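Local atomic coordinates of azurocidin (Homo sapiens, PDB entry 1A7S), a protein that binds heparin, kills many Gram-negative bacteria, probably through affinity for their lipopolysaccharide, and attracts monocytes and fibroblasts. Residues 5-9 against 10-14. Sequence-based numbering, arbitrary orientation.
With NAG (2-acetamido-2-deoxy-beta-D-glucopyranose), chain B.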
loop_
_atom_site.group_PDB
_atom_site.type_symbol
_atom_site.label_atom_id
_atom_site.label_comp_id
_atom_site.label_asym_id
_atom_site.label_seq_id
_atom_site.Cartn_x
_atom_site.Cartn_y
_atom_site.Cartn_z
ATOM N N ARG A 5 -9.630 5.062 12.682
ATOM C CA ARG A 5 -10.741 6.000 12.515
ATOM C C ARG A 5 -11.179 6.040 11.060
ATOM O O ARG A 5 -10.378 5.840 10.141
ATOM C CB ARG A 5 -10.250 7.400 12.911
ATOM C CG ARG A 5 -11.073 8.581 12.812
ATOM C CD ARG A 5 -10.389 9.880 13.277
ATOM N NE ARG A 5 -10.052 9.730 14.715
ATOM C CZ ARG A 5 -9.183 10.538 15.310
ATOM N NH1 ARG A 5 -8.499 11.466 14.626
ATOM N NH2 ARG A 5 -8.942 10.348 16.594
ATOM N N LYS A 6 -12.454 6.305 10.837
ATOM C CA LYS A 6 -12.984 6.449 9.483
ATOM C C LYS A 6 -12.351 7.656 8.835
ATOM O O LYS A 6 -12.294 8.749 9.411
ATOM C CB LYS A 6 -14.484 6.624 9.579
ATOM C CG LYS A 6 -15.219 6.756 8.268
ATOM C CD LYS A 6 -16.733 6.882 8.515
ATOM C CE LYS A 6 -17.471 7.214 7.215
ATOM N NZ LYS A 6 -18.939 7.303 7.496
ATOM N N ALA A 7 -11.815 7.438 7.621
ATOM C CA ALA A 7 -11.255 8.530 6.835
ATOM C C ALA A 7 -12.349 9.434 6.261
ATOM O O ALA A 7 -13.519 9.007 6.125
ATOM C CB ALA A 7 -10.421 7.959 5.669
ATOM N N ARG A 8 -11.967 10.633 5.839
ATOM C CA ARG A 8 -12.819 11.513 5.097
ATOM C C ARG A 8 -12.539 11.389 3.607
ATOM O O ARG A 8 -11.474 10.955 3.188
ATOM C CB ARG A 8 -12.539 12.959 5.562
ATOM C CG ARG A 8 -13.081 13.063 7.035
ATOM C CD ARG A 8 -12.829 14.301 7.693
ATOM N NE ARG A 8 -13.650 15.415 7.157
ATOM C CZ ARG A 8 -13.731 16.565 7.759
ATOM N NH1 ARG A 8 -13.182 16.763 8.958
ATOM N NH2 ARG A 8 -14.261 17.571 7.106
ATOM N N PRO A 9 -13.524 11.799 2.767
ATOM C CA PRO A 9 -13.272 11.736 1.332
ATOM C C PRO A 9 -12.022 12.554 0.992
ATOM O O PRO A 9 -11.835 13.651 1.478
ATOM C CB PRO A 9 -14.530 12.339 0.725
ATOM C CG PRO A 9 -15.598 12.035 1.717
ATOM C CD PRO A 9 -14.902 12.182 3.074
ATOM N N ARG A 10 -11.165 12.018 0.187
ATOM C CA ARG A 10 -9.947 12.614 -0.361
ATOM C C ARG A 10 -8.903 12.785 0.690
ATOM O O ARG A 10 -7.881 13.440 0.393
ATOM C CB ARG A 10 -10.254 13.945 -1.077
ATOM C CG ARG A 10 -11.477 13.939 -1.941
ATOM C CD ARG A 10 -11.597 15.180 -2.779
ATOM N NE ARG A 10 -11.540 16.425 -2.036
ATOM C CZ ARG A 10 -12.585 17.026 -1.416
ATOM N NH1 ARG A 10 -13.785 16.493 -1.460
ATOM N NH2 ARG A 10 -12.399 18.180 -0.823
ATOM N N GLN A 11 -9.055 12.195 1.878
ATOM C CA GLN A 11 -8.011 12.372 2.902
ATOM C C GLN A 11 -6.714 11.669 2.454
ATOM O O GLN A 11 -5.639 12.172 2.800
ATOM C CB GLN A 11 -8.483 11.773 4.222
ATOM C CG GLN A 11 -7.520 12.037 5.371
ATOM C CD GLN A 11 -8.068 11.609 6.702
ATOM O OE1 GLN A 11 -9.281 11.263 6.849
ATOM N NE2 GLN A 11 -7.227 11.494 7.715
ATOM N N PHE A 12 -6.829 10.546 1.760
ATOM C CA PHE A 12 -5.692 9.796 1.228
ATOM C C PHE A 12 -5.852 9.572 -0.252
ATOM O O PHE A 12 -6.175 8.477 -0.746
ATOM C CB PHE A 12 -5.596 8.438 1.960
ATOM C CG PHE A 12 -5.482 8.642 3.462
ATOM C CD1 PHE A 12 -4.321 8.988 4.067
ATOM C CD2 PHE A 12 -6.571 8.465 4.297
ATOM C CE1 PHE A 12 -4.199 9.118 5.420
ATOM C CE2 PHE A 12 -6.510 8.593 5.624
ATOM C CZ PHE A 12 -5.319 8.956 6.232
ATOM N N PRO A 13 -5.661 10.661 -1.034
ATOM C CA PRO A 13 -6.080 10.619 -2.453
ATOM C C PRO A 13 -5.146 9.836 -3.384
ATOM O O PRO A 13 -5.479 9.641 -4.557
ATOM C CB PRO A 13 -6.190 12.077 -2.821
ATOM C CG PRO A 13 -5.268 12.803 -1.916
ATOM C CD PRO A 13 -5.200 12.017 -0.644
ATOM N N PHE A 14 -4.052 9.323 -2.882
ATOM C CA PHE A 14 -3.149 8.457 -3.577
ATOM C C PHE A 14 -3.523 7.000 -3.467
ATOM O O PHE A 14 -2.870 6.147 -4.062
ATOM C CB PHE A 14 -1.699 8.691 -3.114
ATOM C CG PHE A 14 -1.607 8.666 -1.605
ATOM C CD1 PHE A 14 -1.639 7.500 -0.911
ATOM C CD2 PHE A 14 -1.563 9.882 -0.874
ATOM C CE1 PHE A 14 -1.661 7.458 0.484
ATOM C CE2 PHE A 14 -1.586 9.833 0.505
ATOM C CZ PHE A 14 -1.657 8.662 1.182
HETATM C C1 NAG B . -2.975 10.911 15.272
HETATM C C2 NAG B . -4.426 10.919 15.862
HETATM C C3 NAG B . -4.891 12.362 15.959
HETATM C C4 NAG B . -3.869 13.074 16.955
HETATM C C5 NAG B . -2.535 13.055 16.170
HETATM C C6 NAG B . -1.364 13.523 16.996
HETATM C C7 NAG B . -5.803 8.993 15.094
HETATM C C8 NAG B . -6.563 8.340 13.986
HETATM N N2 NAG B . -5.331 10.245 14.882
HETATM O O3 NAG B . -6.124 12.411 16.598
HETATM O O4 NAG B . -4.369 14.448 16.996
HETATM O O5 NAG B . -2.115 11.672 16.147
HETATM O O6 NAG B . -1.564 13.213 18.348
HETATM O O7 NAG B . -5.553 8.437 16.114
HETATM O O HOH W 1 -9.392 9.030 2.082
#
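Gln11 folds back on Arg8, and two hydrogen bonds join the pair. The main-chain N of Gln11 donates to O of Arg8 (3.0 Å), closing a type II beta turn with Pro9 and Arg10 at its corners; Arg10 takes the positive phi (70°) that the third position of this turn demands. In return N of Arg8 donates to the side-chain carbonyl OE1 of Gln11 (2.9 Å), a nearly straight bond (166° at the hydrogen) lying in the carbonyl plane of the amide. An extended side chain, CG anti to the backbone N (chi1 -174°), reaches back so that OE1 meets N of Arg8 and touches CA of Ala7. O of Arg8 is gripped twice: besides N of Gln11 it accepts from a water at 3.0 Å, and this water accepts in turn from N of Phe12, bridging the start of the turn to the residue just past its end.

Apolar contacts join Ala7, Gln11 and Phe12. CB of Ala7 meets the Phe12 ring at its edge, 4.0 Å from CE2, while CG of Gln11 sits over one face of the ring, offset toward the rim. Beyond this pair the ring meets Phe143 and touches Gln124 and Ala126. O of Ala7 is hydrogen-bonded to the hydroxyl of Tyr58.

At the start of strand 5-6, the Arg5 guanidinium meets the glycan. NH1 of Arg5 donates to O3 of NAG (3.2 Å). NH2 adds a weak bond to the same oxygen, while the acetamide methyl C8 lies over the centre of the guanidinium face.

The whole is a type II beta turn closed by its own backbone bond and by a side-chain bond from Gln11 to N of Arg8, in the N-terminal segment of a chymotrypsin-like fold, leading from strand 5-6, paired with strand 142-148, to strand 15-20 of the six-stranded barrel.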